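PDB 3RJ2: uncharacterized protein from Singapore grouper iridovirus, which binds histone H3 and may thereby influence histone-dependent processes in the infected cell, although its precise role is not established. Local coordinates for residues 8-13 with 18-23; 34-37 with 41-44; 45-50 with 72-77; 59-64 with 68-73; 111-114 with 120-123. All coordinates share one frame; numbering follows the deposited sequence.

Interaction 1 (8-13 with 18-23); sequences NCEFVN and KTTILV
Paired backbone hydrogen bonds join C9 to I21 and F11 to T19, the two hydrogen-bonded pairs of this antiparallel contact. C9 N lies 2.8 Å from I21 O, and I21 N returns a bond of 2.7 Å to C9 O. In the second pair T19 N meets F11 O at 2.7 Å, and F11 N bonds back to T19 O. Between these pairs the strands draw together, and the CA hydrogens of E10 and T20 point at carbonyl oxygens opposite; K18 CA makes the same kind of contact with F11 O where K18 faces V12.

The two strands form a beta hairpin on one margin of a four-stranded antiparallel sheet: 18-22 is one of its two outermost strands within the chain, while 6-12 continues the hydrogen bonding to 44-50.

The buried apolar contacts lie on the face of C9, F11 and I21, where bulky hydrophobic groups suit burial. The methyl I21 CD1 approaches F11 CD1 obliquely at 4.2 Å, and C9 SG packs 4.3 Å from V23 CG2. Further aromatic rings, those of Y36 and Y42, meet F11 here.

The face of N8, E10, V12, K18 and T20 is more polar and nearer solvent. K18 runs alongside V12, with K18 CG 3.8 Å from V12 CG2, then bends at chi3 (-83°) so that its chain crosses the carboxylate of E10. The resulting salt bridge is long, K18 NZ being 4.0 Å from E10 OE1. T20 turns a methyl toward the amide of N8, with T20 CG2 3.8 Å from N8 OD1.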
# COMPACT_ATOMS: atom_id res chain seq x y z
N ASN A 8 9.63 -1.02 -0.08
CA ASN A 8 10.24 -1.46 -1.32
C ASN A 8 9.36 -2.60 -1.85
O ASN A 8 9.33 -3.68 -1.26
CB ASN A 8 11.69 -1.91 -1.08
CG ASN A 8 12.44 -2.24 -2.39
OD1 ASN A 8 12.28 -3.32 -2.97
ND2 ASN A 8 13.28 -1.30 -2.84
N CYS A 9 8.63 -2.34 -2.94
CA CYS A 9 7.74 -3.32 -3.54
C CYS A 9 8.27 -3.84 -4.87
O CYS A 9 8.47 -3.06 -5.81
CB CYS A 9 6.35 -2.74 -3.78
SG CYS A 9 5.60 -1.91 -2.36
N GLU A 10 8.50 -5.16 -4.92
CA GLU A 10 8.77 -5.88 -6.17
C GLU A 10 7.51 -6.60 -6.64
O GLU A 10 7.09 -7.59 -6.05
CB GLU A 10 9.90 -6.90 -6.01
CG GLU A 10 11.28 -6.30 -5.80
CD GLU A 10 12.41 -7.35 -5.75
OE1 GLU A 10 12.13 -8.54 -5.48
OE2 GLU A 10 13.58 -6.97 -5.99
N PHE A 11 6.91 -6.07 -7.70
CA PHE A 11 5.79 -6.70 -8.38
C PHE A 11 6.35 -7.60 -9.45
O PHE A 11 7.17 -7.17 -10.25
CB PHE A 11 4.88 -5.65 -8.98
CG PHE A 11 4.03 -4.95 -7.97
CD1 PHE A 11 4.42 -3.72 -7.45
CD2 PHE A 11 2.86 -5.53 -7.51
CE1 PHE A 11 3.65 -3.08 -6.50
CE2 PHE A 11 2.07 -4.88 -6.56
CZ PHE A 11 2.47 -3.66 -6.05
N VAL A 12 5.93 -8.86 -9.42
CA VAL A 12 6.46 -9.90 -10.32
C VAL A 12 5.35 -10.32 -11.27
O VAL A 12 4.25 -10.61 -10.81
CB VAL A 12 6.96 -11.14 -9.51
CG1 VAL A 12 7.75 -12.10 -10.39
CG2 VAL A 12 7.81 -10.70 -8.33
N ASN A 13 5.62 -10.34 -12.58
CA ASN A 13 4.63 -10.83 -13.53
C ASN A 13 4.66 -12.36 -13.67
O ASN A 13 5.39 -13.02 -12.92
CB ASN A 13 4.71 -10.09 -14.89
CG ASN A 13 5.95 -10.46 -15.71
OD1 ASN A 13 6.72 -11.37 -15.36
ND2 ASN A 13 6.15 -9.76 -16.82
N LYS A 18 10.59 -8.67 -12.70
CA LYS A 18 10.23 -7.86 -11.53
C LYS A 18 10.20 -6.37 -11.83
O LYS A 18 11.05 -5.84 -12.53
CB LYS A 18 11.15 -8.15 -10.33
CG LYS A 18 11.08 -9.61 -9.90
CD LYS A 18 11.94 -9.92 -8.67
CE LYS A 18 13.39 -10.18 -9.05
NZ LYS A 18 14.10 -10.91 -7.97
N THR A 19 9.19 -5.70 -11.29
CA THR A 19 9.09 -4.25 -11.37
C THR A 19 9.21 -3.74 -9.94
O THR A 19 8.40 -4.06 -9.07
CB THR A 19 7.75 -3.82 -12.02
OG1 THR A 19 7.69 -4.31 -13.37
CG2 THR A 19 7.57 -2.29 -12.03
N THR A 20 10.27 -2.98 -9.69
CA THR A 20 10.51 -2.46 -8.36
C THR A 20 9.94 -1.05 -8.24
O THR A 20 10.12 -0.22 -9.13
CB THR A 20 12.00 -2.49 -8.01
OG1 THR A 20 12.50 -3.82 -8.20
CG2 THR A 20 12.23 -2.08 -6.55
N ILE A 21 9.23 -0.82 -7.14
CA ILE A 21 8.73 0.50 -6.82
C ILE A 21 9.13 0.82 -5.39
O ILE A 21 8.95 0.01 -4.50
CB ILE A 21 7.21 0.57 -7.01
CG1 ILE A 21 6.86 0.36 -8.49
CG2 ILE A 21 6.66 1.91 -6.49
CD1 ILE A 21 5.44 0.16 -8.76
N LEU A 22 9.70 2.00 -5.19
CA LEU A 22 10.09 2.44 -3.86
C LEU A 22 9.10 3.50 -3.43
O LEU A 22 9.10 4.60 -3.97
CB LEU A 22 11.52 3.00 -3.88
CG LEU A 22 12.47 2.74 -2.70
CD1 LEU A 22 13.67 3.69 -2.78
CD2 LEU A 22 11.79 2.86 -1.36
N VAL A 23 8.25 3.19 -2.46
CA VAL A 23 7.18 4.13 -2.10
C VAL A 23 7.61 5.50 -1.52
O VAL A 23 7.38 6.52 -2.17
CB VAL A 23 6.05 3.46 -1.30
CG1 VAL A 23 5.02 4.49 -0.93
CG2 VAL A 23 5.40 2.38 -2.17

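Interaction 2 (34-37 with 41-44); sequences WTYK and KYTL
Y36 and Y42 meet through their hydroxyl ends, Y36 OH lying only 2.5 Å from Y42 OH. The side chains cross at about a right angle. Y36 OH sits at the edge of the Y42 ring and in its plane, and the rings also touch through carbon, with Y36 CE2 3.6 Å from Y42 CE2. Tyrosine suits both places: its ring can be buried among other aromatics while its hydroxyl finds a polar partner. The CG of Y36 is anti to its backbone N (chi1 177°), which sends the ring off strand 31-37 toward the incoming loop. F11 meets both rings, and F38 packs edge-to-face with Y42, adding to the tightly filled side.

The rest is loose. K37 leaves the strand pointing away from the loop, and K41 and T43, which flank Y42 in sequence, are exposed, as suits charged and polar residues. T43 and L44 both face V12, a classic beta bulge where strand 44-50 begins.

The hydroxyl bond is buried and unusually short, a distance to be read with some caution. One hydroxyl gives and the other receives, either being able to donate, which probably restrains the two ring ends without a charge having to be buried.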
# COMPACT_ATOMS: atom_id res chain seq x y z
N TRP A 34 -0.87 4.80 -0.64
CA TRP A 34 -0.26 4.65 -1.94
C TRP A 34 -1.18 3.83 -2.84
O TRP A 34 -1.67 2.77 -2.44
CB TRP A 34 1.10 3.99 -1.78
CG TRP A 34 1.83 3.65 -3.02
CD1 TRP A 34 2.59 4.49 -3.79
CD2 TRP A 34 1.92 2.36 -3.63
NE1 TRP A 34 3.13 3.80 -4.86
CE2 TRP A 34 2.74 2.48 -4.78
CE3 TRP A 34 1.37 1.09 -3.34
CZ2 TRP A 34 3.05 1.39 -5.62
CZ3 TRP A 34 1.67 0.00 -4.18
CH2 TRP A 34 2.51 0.16 -5.30
N THR A 35 -1.41 4.34 -4.05
CA THR A 35 -2.21 3.67 -5.07
C THR A 35 -1.41 3.42 -6.35
O THR A 35 -0.72 4.30 -6.85
CB THR A 35 -3.46 4.52 -5.44
OG1 THR A 35 -4.20 4.79 -4.25
CG2 THR A 35 -4.36 3.76 -6.42
N TYR A 36 -1.50 2.21 -6.88
CA TYR A 36 -0.75 1.83 -8.08
C TYR A 36 -1.66 1.12 -9.06
O TYR A 36 -2.20 0.06 -8.74
CB TYR A 36 0.43 0.93 -7.69
CG TYR A 36 1.28 0.37 -8.81
CD1 TYR A 36 1.63 1.14 -9.93
CD2 TYR A 36 1.80 -0.91 -8.72
CE1 TYR A 36 2.46 0.62 -10.94
CE2 TYR A 36 2.62 -1.44 -9.72
CZ TYR A 36 2.95 -0.67 -10.82
OH TYR A 36 3.75 -1.21 -11.79
N LYS A 37 -1.84 1.71 -10.23
CA LYS A 37 -2.56 1.08 -11.33
C LYS A 37 -1.57 0.20 -12.07
O LYS A 37 -0.53 0.68 -12.51
CB LYS A 37 -3.12 2.14 -12.28
CG LYS A 37 -4.07 1.56 -13.32
CD LYS A 37 -4.51 2.61 -14.33
CE LYS A 37 -5.21 1.95 -15.51
NZ LYS A 37 -6.00 2.96 -16.31
N LYS A 41 -0.43 -7.48 -15.74
CA LYS A 41 -0.87 -8.37 -14.66
C LYS A 41 0.32 -8.85 -13.82
O LYS A 41 1.37 -9.22 -14.34
CB LYS A 41 -1.68 -9.57 -15.19
CG LYS A 41 -2.83 -9.17 -16.14
CD LYS A 41 -3.80 -10.33 -16.42
CE LYS A 41 -4.86 -9.93 -17.48
NZ LYS A 41 -6.13 -10.74 -17.42
N TYR A 42 0.17 -8.80 -12.51
CA TYR A 42 1.22 -9.28 -11.65
C TYR A 42 0.67 -10.49 -10.96
O TYR A 42 -0.54 -10.61 -10.87
CB TYR A 42 1.61 -8.22 -10.63
CG TYR A 42 2.25 -6.98 -11.21
CD1 TYR A 42 3.39 -7.06 -12.01
CD2 TYR A 42 1.74 -5.72 -10.92
CE1 TYR A 42 3.99 -5.92 -12.52
CE2 TYR A 42 2.33 -4.58 -11.42
CZ TYR A 42 3.45 -4.68 -12.21
OH TYR A 42 4.01 -3.54 -12.72
N THR A 43 1.53 -11.36 -10.46
CA THR A 43 1.08 -12.55 -9.75
C THR A 43 1.62 -12.60 -8.33
O THR A 43 1.14 -13.37 -7.50
CB THR A 43 1.54 -13.81 -10.44
OG1 THR A 43 2.97 -13.80 -10.50
CG2 THR A 43 0.94 -13.89 -11.87
N LEU A 44 2.63 -11.79 -8.05
CA LEU A 44 3.30 -11.86 -6.76
C LEU A 44 3.81 -10.48 -6.38
O LEU A 44 4.33 -9.74 -7.22
CB LEU A 44 4.45 -12.89 -6.80
CG LEU A 44 5.02 -13.34 -5.45
CD1 LEU A 44 4.00 -14.16 -4.66
CD2 LEU A 44 6.32 -14.11 -5.60

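Interaction 3 (45-50 with 72-77); sequences LRYSVD and THLNHG
Y47 receives L74 over one face of its ring. L74 CD1 stands above the ring centre, 4.0 Å from the centroid and only 10° off the normal, a CH-pi contact. The other branch reaches the phenol end, L74 CD2 lying 3.7 Å from Y47 OH; the two side chains run antiparallel alongside one another. Y47 CG is wedged between the backbone N and the carbonyl carbon (chi1 56°), and from there the ring presents its broad face to the leucine. A branched leucine suits the place because its two methyls can touch different parts of one ring.

Two residues on, V49 continues the apolar surface, with V49 CG2 4.4 Å from L74 CD1. Its other methyl meets the edge of the H76 ring, in plane, V49 CG1 being 3.8 Å from H76 CE1. The imidazole also gives a weak hydrogen bond from H76 NE2 to V49 O at 3.5 Å, bent to 147° at the hydrogen. Histidine suits the place because its edge carries both a CH for the valine methyl and an NH for the carbonyl. H57 meets the ring of H76, and L82 touches both L74 and H76.

No backbone hydrogen bonds link the two segments. Side chains from strand 44-50, in the four-stranded sheet, interlock with those of strand 68-75 and the turn after it, in the six-stranded sheet: the face-to-face packing characteristic of a beta sandwich.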
# COMPACT_ATOMS: atom_id res chain seq x y z
N LEU A 45 3.63 -10.12 -5.11
CA LEU A 45 4.23 -8.92 -4.55
C LEU A 45 5.26 -9.30 -3.49
O LEU A 45 4.90 -9.91 -2.49
CB LEU A 45 3.15 -7.99 -3.96
CG LEU A 45 3.63 -6.81 -3.09
CD1 LEU A 45 4.50 -5.86 -3.89
CD2 LEU A 45 2.47 -6.04 -2.47
N ARG A 46 6.53 -8.98 -3.72
CA ARG A 46 7.56 -9.15 -2.70
C ARG A 46 7.87 -7.79 -2.08
O ARG A 46 8.26 -6.86 -2.77
CB ARG A 46 8.83 -9.78 -3.29
CG ARG A 46 8.58 -11.08 -4.07
CD ARG A 46 9.81 -11.55 -4.83
NE ARG A 46 10.93 -11.85 -3.94
CZ ARG A 46 11.07 -12.99 -3.25
NH1 ARG A 46 10.16 -13.96 -3.35
NH2 ARG A 46 12.13 -13.15 -2.46
N TYR A 47 7.69 -7.67 -0.77
CA TYR A 47 7.86 -6.37 -0.13
C TYR A 47 8.98 -6.39 0.90
O TYR A 47 9.33 -7.43 1.44
CB TYR A 47 6.55 -5.94 0.52
CG TYR A 47 6.01 -6.95 1.50
CD1 TYR A 47 6.44 -6.95 2.82
CD2 TYR A 47 5.06 -7.90 1.10
CE1 TYR A 47 5.95 -7.90 3.74
CE2 TYR A 47 4.57 -8.85 2.00
CZ TYR A 47 5.01 -8.84 3.31
OH TYR A 47 4.52 -9.78 4.21
N SER A 48 9.53 -5.21 1.17
CA SER A 48 10.39 -4.97 2.31
C SER A 48 9.98 -3.63 2.91
O SER A 48 10.13 -2.60 2.25
CB SER A 48 11.85 -4.94 1.86
OG SER A 48 12.71 -4.85 2.98
N VAL A 49 9.45 -3.64 4.13
CA VAL A 49 8.91 -2.41 4.70
C VAL A 49 9.74 -1.92 5.88
O VAL A 49 9.88 -2.61 6.88
CB VAL A 49 7.43 -2.54 5.15
CG1 VAL A 49 6.95 -1.23 5.73
CG2 VAL A 49 6.54 -2.95 3.98
N ASP A 50 10.30 -0.72 5.73
CA ASP A 50 11.08 -0.07 6.77
C ASP A 50 10.14 0.79 7.61
O ASP A 50 9.61 1.79 7.12
CB ASP A 50 12.15 0.80 6.12
CG ASP A 50 13.38 0.98 6.99
OD1 ASP A 50 13.26 0.91 8.24
OD2 ASP A 50 14.47 1.20 6.41
N THR A 72 -4.77 -7.70 2.79
CA THR A 72 -3.97 -8.38 3.80
C THR A 72 -3.44 -7.28 4.73
O THR A 72 -3.22 -6.15 4.29
CB THR A 72 -2.77 -9.17 3.17
OG1 THR A 72 -3.24 -10.06 2.15
CG2 THR A 72 -2.04 -10.00 4.21
N HIS A 73 -3.26 -7.60 6.00
CA HIS A 73 -2.51 -6.72 6.91
C HIS A 73 -1.11 -7.22 7.05
O HIS A 73 -0.88 -8.42 7.19
CB HIS A 73 -3.13 -6.66 8.31
CG HIS A 73 -4.48 -6.04 8.34
ND1 HIS A 73 -5.53 -6.58 9.05
CD2 HIS A 73 -4.97 -4.94 7.73
CE1 HIS A 73 -6.60 -5.84 8.88
NE2 HIS A 73 -6.29 -4.84 8.08
N LEU A 74 -0.16 -6.29 7.00
CA LEU A 74 1.23 -6.56 7.34
C LEU A 74 1.48 -6.12 8.79
O LEU A 74 1.33 -4.95 9.12
CB LEU A 74 2.16 -5.84 6.36
CG LEU A 74 1.83 -6.00 4.87
CD1 LEU A 74 2.88 -5.33 4.02
CD2 LEU A 74 1.65 -7.46 4.46
N ASN A 75 1.83 -7.08 9.66
CA ASN A 75 2.08 -6.80 11.06
C ASN A 75 3.58 -6.89 11.40
O ASN A 75 4.21 -7.93 11.19
CB ASN A 75 1.26 -7.77 11.92
CG ASN A 75 -0.23 -7.51 11.81
OD1 ASN A 75 -0.70 -6.43 12.14
ND2 ASN A 75 -0.98 -8.49 11.33
N HIS A 76 4.15 -5.79 11.91
CA HIS A 76 5.59 -5.75 12.18
C HIS A 76 6.04 -6.66 13.32
O HIS A 76 7.15 -7.20 13.28
CB HIS A 76 6.08 -4.32 12.43
CG HIS A 76 6.54 -3.63 11.19
ND1 HIS A 76 5.68 -3.20 10.21
CD2 HIS A 76 7.78 -3.30 10.76
CE1 HIS A 76 6.36 -2.63 9.24
NE2 HIS A 76 7.64 -2.67 9.55
N GLY A 77 5.20 -6.84 14.33
CA GLY A 77 5.64 -7.52 15.56
C GLY A 77 6.93 -6.88 16.07
O GLY A 77 7.04 -5.65 16.10

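Interaction 4 (59-64 with 68-73); sequences VTFFNA and YITHTH
T60 and Y68 are brought together by their first torsions: in T60, chi1 of -49° sets OG1 anti to the carbonyl carbon, beside the backbone N, and leaves CG2 opposite that nitrogen, while Y68 carries its CG anti to its own N (chi1 175°). The methyl T60 CG2 then meets the edge of the phenol ring, 3.6 Å from Y68 CD2. The ring lies along its own strand, with T70 N above its centre and H71 ND1 in plane at its edge. Y68 OH and H71 ND1 are 2.5 Å apart, a short hydrogen bond in which either could be the donor. T60 OG1, on the other branch, bonds to R58 NE.

The strands make a beta hairpin on the margin of the six-stranded sheet, where 68-75 is one of the two outermost strands within the chain. V59 and T72 form a regular hydrogen-bonded pair: V59 N to T72 O is 2.9 Å, and T72 N to V59 O is 2.8 Å. At F61 the pattern is broken by a classic beta bulge. I69 and T70 both face this one residue, F61 N bonding to T70 O at 2.9 Å while F61 O accepts I69 N at 2.9 Å.

The bulge shifts the register by one, and the extra residue finds its own partner: I69 CD1 folds against the turning backbone, 3.5 Å from N63 N. F61 points to the other sheet and packs on L86, a natural place for a large apolar ring. F62 lies on the opposite face from F61, and its ring atom F62 CD1 is 3.6 Å from Y68 CA.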
# COMPACT_ATOMS: atom_id res chain seq x y z
N VAL A 59 -2.53 -3.84 2.70
CA VAL A 59 -2.37 -3.98 1.25
C VAL A 59 -3.70 -4.49 0.68
O VAL A 59 -4.18 -5.55 1.06
CB VAL A 59 -1.26 -5.00 0.88
CG1 VAL A 59 -1.05 -5.01 -0.62
CG2 VAL A 59 0.02 -4.68 1.61
N THR A 60 -4.27 -3.71 -0.23
CA THR A 60 -5.59 -3.99 -0.78
C THR A 60 -5.42 -4.08 -2.29
O THR A 60 -4.58 -3.36 -2.88
CB THR A 60 -6.60 -2.86 -0.41
OG1 THR A 60 -6.52 -2.58 0.99
CG2 THR A 60 -8.03 -3.25 -0.75
N PHE A 61 -6.17 -4.99 -2.89
CA PHE A 61 -6.27 -5.10 -4.33
C PHE A 61 -7.70 -4.81 -4.79
O PHE A 61 -8.67 -5.19 -4.11
CB PHE A 61 -5.85 -6.49 -4.80
CG PHE A 61 -4.43 -6.84 -4.46
CD1 PHE A 61 -4.15 -7.68 -3.40
CD2 PHE A 61 -3.37 -6.28 -5.18
CE1 PHE A 61 -2.82 -7.99 -3.08
CE2 PHE A 61 -2.05 -6.58 -4.86
CZ PHE A 61 -1.77 -7.44 -3.81
N PHE A 62 -7.79 -4.15 -5.94
CA PHE A 62 -9.05 -3.80 -6.57
C PHE A 62 -9.03 -4.29 -8.02
O PHE A 62 -7.95 -4.37 -8.63
CB PHE A 62 -9.26 -2.28 -6.55
CG PHE A 62 -9.07 -1.65 -5.20
CD1 PHE A 62 -10.11 -1.64 -4.27
CD2 PHE A 62 -7.85 -1.06 -4.86
CE1 PHE A 62 -9.94 -1.07 -3.02
CE2 PHE A 62 -7.68 -0.49 -3.60
CZ PHE A 62 -8.72 -0.49 -2.69
N ASN A 63 -10.21 -4.62 -8.55
CA ASN A 63 -10.32 -5.06 -9.95
C ASN A 63 -10.31 -3.90 -10.95
O ASN A 63 -10.11 -2.74 -10.56
CB ASN A 63 -11.51 -6.01 -10.15
CG ASN A 63 -12.87 -5.33 -10.00
OD1 ASN A 63 -13.00 -4.11 -10.15
ND2 ASN A 63 -13.88 -6.12 -9.73
N ALA A 64 -10.51 -4.19 -12.23
CA ALA A 64 -10.37 -3.19 -13.29
C ALA A 64 -11.43 -2.10 -13.23
O ALA A 64 -11.25 -1.02 -13.79
CB ALA A 64 -10.37 -3.87 -14.67
N TYR A 68 -13.17 -3.47 -4.70
CA TYR A 68 -12.46 -4.30 -3.74
C TYR A 68 -12.46 -5.79 -4.10
O TYR A 68 -13.51 -6.37 -4.38
CB TYR A 68 -13.09 -4.12 -2.36
CG TYR A 68 -12.53 -5.01 -1.28
CD1 TYR A 68 -13.15 -6.21 -0.95
CD2 TYR A 68 -11.39 -4.64 -0.58
CE1 TYR A 68 -12.62 -7.04 0.05
CE2 TYR A 68 -10.87 -5.43 0.41
CZ TYR A 68 -11.48 -6.63 0.73
OH TYR A 68 -10.93 -7.39 1.73
N ILE A 69 -11.27 -6.41 -4.07
CA ILE A 69 -11.16 -7.87 -4.21
C ILE A 69 -10.82 -8.48 -2.87
O ILE A 69 -11.47 -9.43 -2.41
CB ILE A 69 -10.04 -8.30 -5.19
CG1 ILE A 69 -10.25 -7.70 -6.58
CG2 ILE A 69 -9.98 -9.83 -5.25
CD1 ILE A 69 -9.01 -7.74 -7.45
N THR A 70 -9.76 -7.96 -2.26
CA THR A 70 -9.23 -8.54 -1.03
C THR A 70 -8.14 -7.64 -0.43
O THR A 70 -7.60 -6.77 -1.12
CB THR A 70 -8.66 -9.96 -1.29
OG1 THR A 70 -8.54 -10.67 -0.06
CG2 THR A 70 -7.31 -9.91 -2.01
N HIS A 71 -7.84 -7.85 0.85
CA HIS A 71 -6.75 -7.16 1.52
C HIS A 71 -5.99 -8.11 2.44
O HIS A 71 -6.50 -9.18 2.80
CB HIS A 71 -7.27 -5.95 2.31
CG HIS A 71 -8.00 -6.30 3.57
ND1 HIS A 71 -9.31 -6.72 3.58
CD2 HIS A 71 -7.59 -6.29 4.87
CE1 HIS A 71 -9.68 -6.97 4.83
NE2 HIS A 71 -8.66 -6.71 5.63
N THR A 72 -4.77 -7.70 2.79
CA THR A 72 -3.97 -8.38 3.80
C THR A 72 -3.44 -7.28 4.73
O THR A 72 -3.22 -6.15 4.29
CB THR A 72 -2.77 -9.17 3.17
OG1 THR A 72 -3.24 -10.06 2.15
CG2 THR A 72 -2.04 -10.00 4.21
N HIS A 73 -3.26 -7.60 6.00
CA HIS A 73 -2.51 -6.72 6.91
C HIS A 73 -1.11 -7.22 7.05
O HIS A 73 -0.88 -8.42 7.19
CB HIS A 73 -3.13 -6.66 8.31
CG HIS A 73 -4.48 -6.04 8.34
ND1 HIS A 73 -5.53 -6.58 9.05
CD2 HIS A 73 -4.97 -4.94 7.73
CE1 HIS A 73 -6.60 -5.84 8.88
NE2 HIS A 73 -6.29 -4.84 8.08

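Interaction 5 (111-114 with 120-123); sequences VHMH and GEQI
H114 and Q122 form the hydrogen-bonded pair of an antiparallel beta hairpin, in which strand 120-123 is one of the two outermost strands of the six-stranded sheet within the chain. Two backbone bonds join them: H114 N gives to Q122 O at 2.9 Å, and Q122 N gives to H114 O at 2.7 Å. Weaker CA-H...O contacts extend this pattern, from E121 CA to H114 O at 3.5 Å and from I123 CA to H112 O at 3.6 Å.

Among polar side chains, those of H114 and Q122 lie side by side on one face and point the same way. H114 is also steadied from the neighbouring strand 31-37, where I33 O takes a weak hydrogen bond from H114 ND1.

The other face is served by M113, whose unbranched, flexible thioether can fold back over the outer strand. It leaves the strand with CG anti to the backbone N (chi1 -179°), then bends at chi2 and chi3, bringing the thioether round toward E121 and I123. The modelled approach of E121 to it is too close to be trusted, and the placement of that side chain is doubtful; I123 supplies the apolar surface. M113 is buried and packs on W32, while E121 and I123 are exposed. The terminal methyl M113 CE meets two atoms of the isoleucine chain, I123 CG1 at 3.7 Å and I123 CD1 at 3.8 Å.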
# COMPACT_ATOMS: atom_id res chain seq x y z
N VAL A 111 -3.41 11.10 8.32
CA VAL A 111 -2.92 10.89 6.95
C VAL A 111 -2.80 12.24 6.26
O VAL A 111 -3.78 12.97 6.17
CB VAL A 111 -3.90 10.03 6.10
CG1 VAL A 111 -3.34 9.85 4.69
CG2 VAL A 111 -4.16 8.70 6.74
N HIS A 112 -1.62 12.58 5.77
CA HIS A 112 -1.45 13.83 5.02
C HIS A 112 -0.90 13.69 3.62
O HIS A 112 -0.74 14.68 2.92
CB HIS A 112 -0.63 14.86 5.82
CG HIS A 112 -1.42 15.54 6.89
ND1 HIS A 112 -0.85 15.98 8.07
CD2 HIS A 112 -2.74 15.82 6.98
CE1 HIS A 112 -1.78 16.52 8.83
NE2 HIS A 112 -2.94 16.43 8.19
N MET A 113 -0.64 12.45 3.21
CA MET A 113 -0.01 12.19 1.91
C MET A 113 -0.68 11.01 1.20
O MET A 113 -0.91 9.97 1.81
CB MET A 113 1.47 11.88 2.13
CG MET A 113 2.28 11.61 0.88
SD MET A 113 2.53 13.04 -0.18
CE MET A 113 3.28 14.22 0.97
N HIS A 114 -1.02 11.21 -0.08
CA HIS A 114 -1.40 10.11 -0.95
C HIS A 114 -0.44 10.07 -2.13
O HIS A 114 -0.32 11.05 -2.87
CB HIS A 114 -2.86 10.24 -1.44
CG HIS A 114 -3.23 9.26 -2.52
ND1 HIS A 114 -3.28 7.89 -2.31
CD2 HIS A 114 -3.57 9.45 -3.81
CE1 HIS A 114 -3.63 7.29 -3.43
NE2 HIS A 114 -3.83 8.21 -4.35
N GLY A 120 1.59 11.27 -9.52
CA GLY A 120 2.23 12.12 -8.51
C GLY A 120 1.67 12.11 -7.09
O GLY A 120 0.59 11.57 -6.82
N GLU A 121 2.41 12.74 -6.19
CA GLU A 121 2.00 12.88 -4.80
C GLU A 121 0.91 13.94 -4.60
O GLU A 121 0.93 15.01 -5.22
CB GLU A 121 3.24 13.11 -3.93
CG GLU A 121 3.28 14.39 -3.12
CD GLU A 121 4.70 14.74 -2.67
OE1 GLU A 121 5.62 14.70 -3.52
OE2 GLU A 121 4.89 15.07 -1.47
N GLN A 122 -0.07 13.62 -3.76
CA GLN A 122 -1.12 14.56 -3.42
C GLN A 122 -1.10 14.83 -1.91
O GLN A 122 -1.18 13.90 -1.11
CB GLN A 122 -2.50 14.03 -3.83
CG GLN A 122 -2.87 14.20 -5.32
CD GLN A 122 -2.53 12.98 -6.18
OE1 GLN A 122 -2.12 11.93 -5.68
NE2 GLN A 122 -2.69 13.11 -7.50
N ILE A 123 -0.99 16.09 -1.53
CA ILE A 123 -1.11 16.46 -0.13
C ILE A 123 -2.57 16.72 0.19
O ILE A 123 -3.21 17.61 -0.39
CB ILE A 123 -0.21 17.67 0.26
CG1 ILE A 123 1.25 17.24 0.32
CG2 ILE A 123 -0.61 18.22 1.64
CD1 ILE A 123 1.94 17.20 -1.00

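How the interactions relate
From the N terminus, interaction 1 closes the first hairpin. Interaction 2 then closes the short connection by which the chain passes from strand 31-37 of the six-stranded sheet to strand 44-50 of the four-stranded one; it touches interaction 1 through V12 with T43 and I21 with Y36. Interaction 3 spans a longer loop and joins the two sheets face to face. Interaction 4, a hairpin, opens inside that loop and ends on the same strand, 68-75, overlapping interaction 3 at T72 and H73. Interaction 5 closes the last hairpin, at the other margin of the six-stranded sheet, about 20 Å from interaction 4 between centres; T35 and H114 connect it to interaction 2.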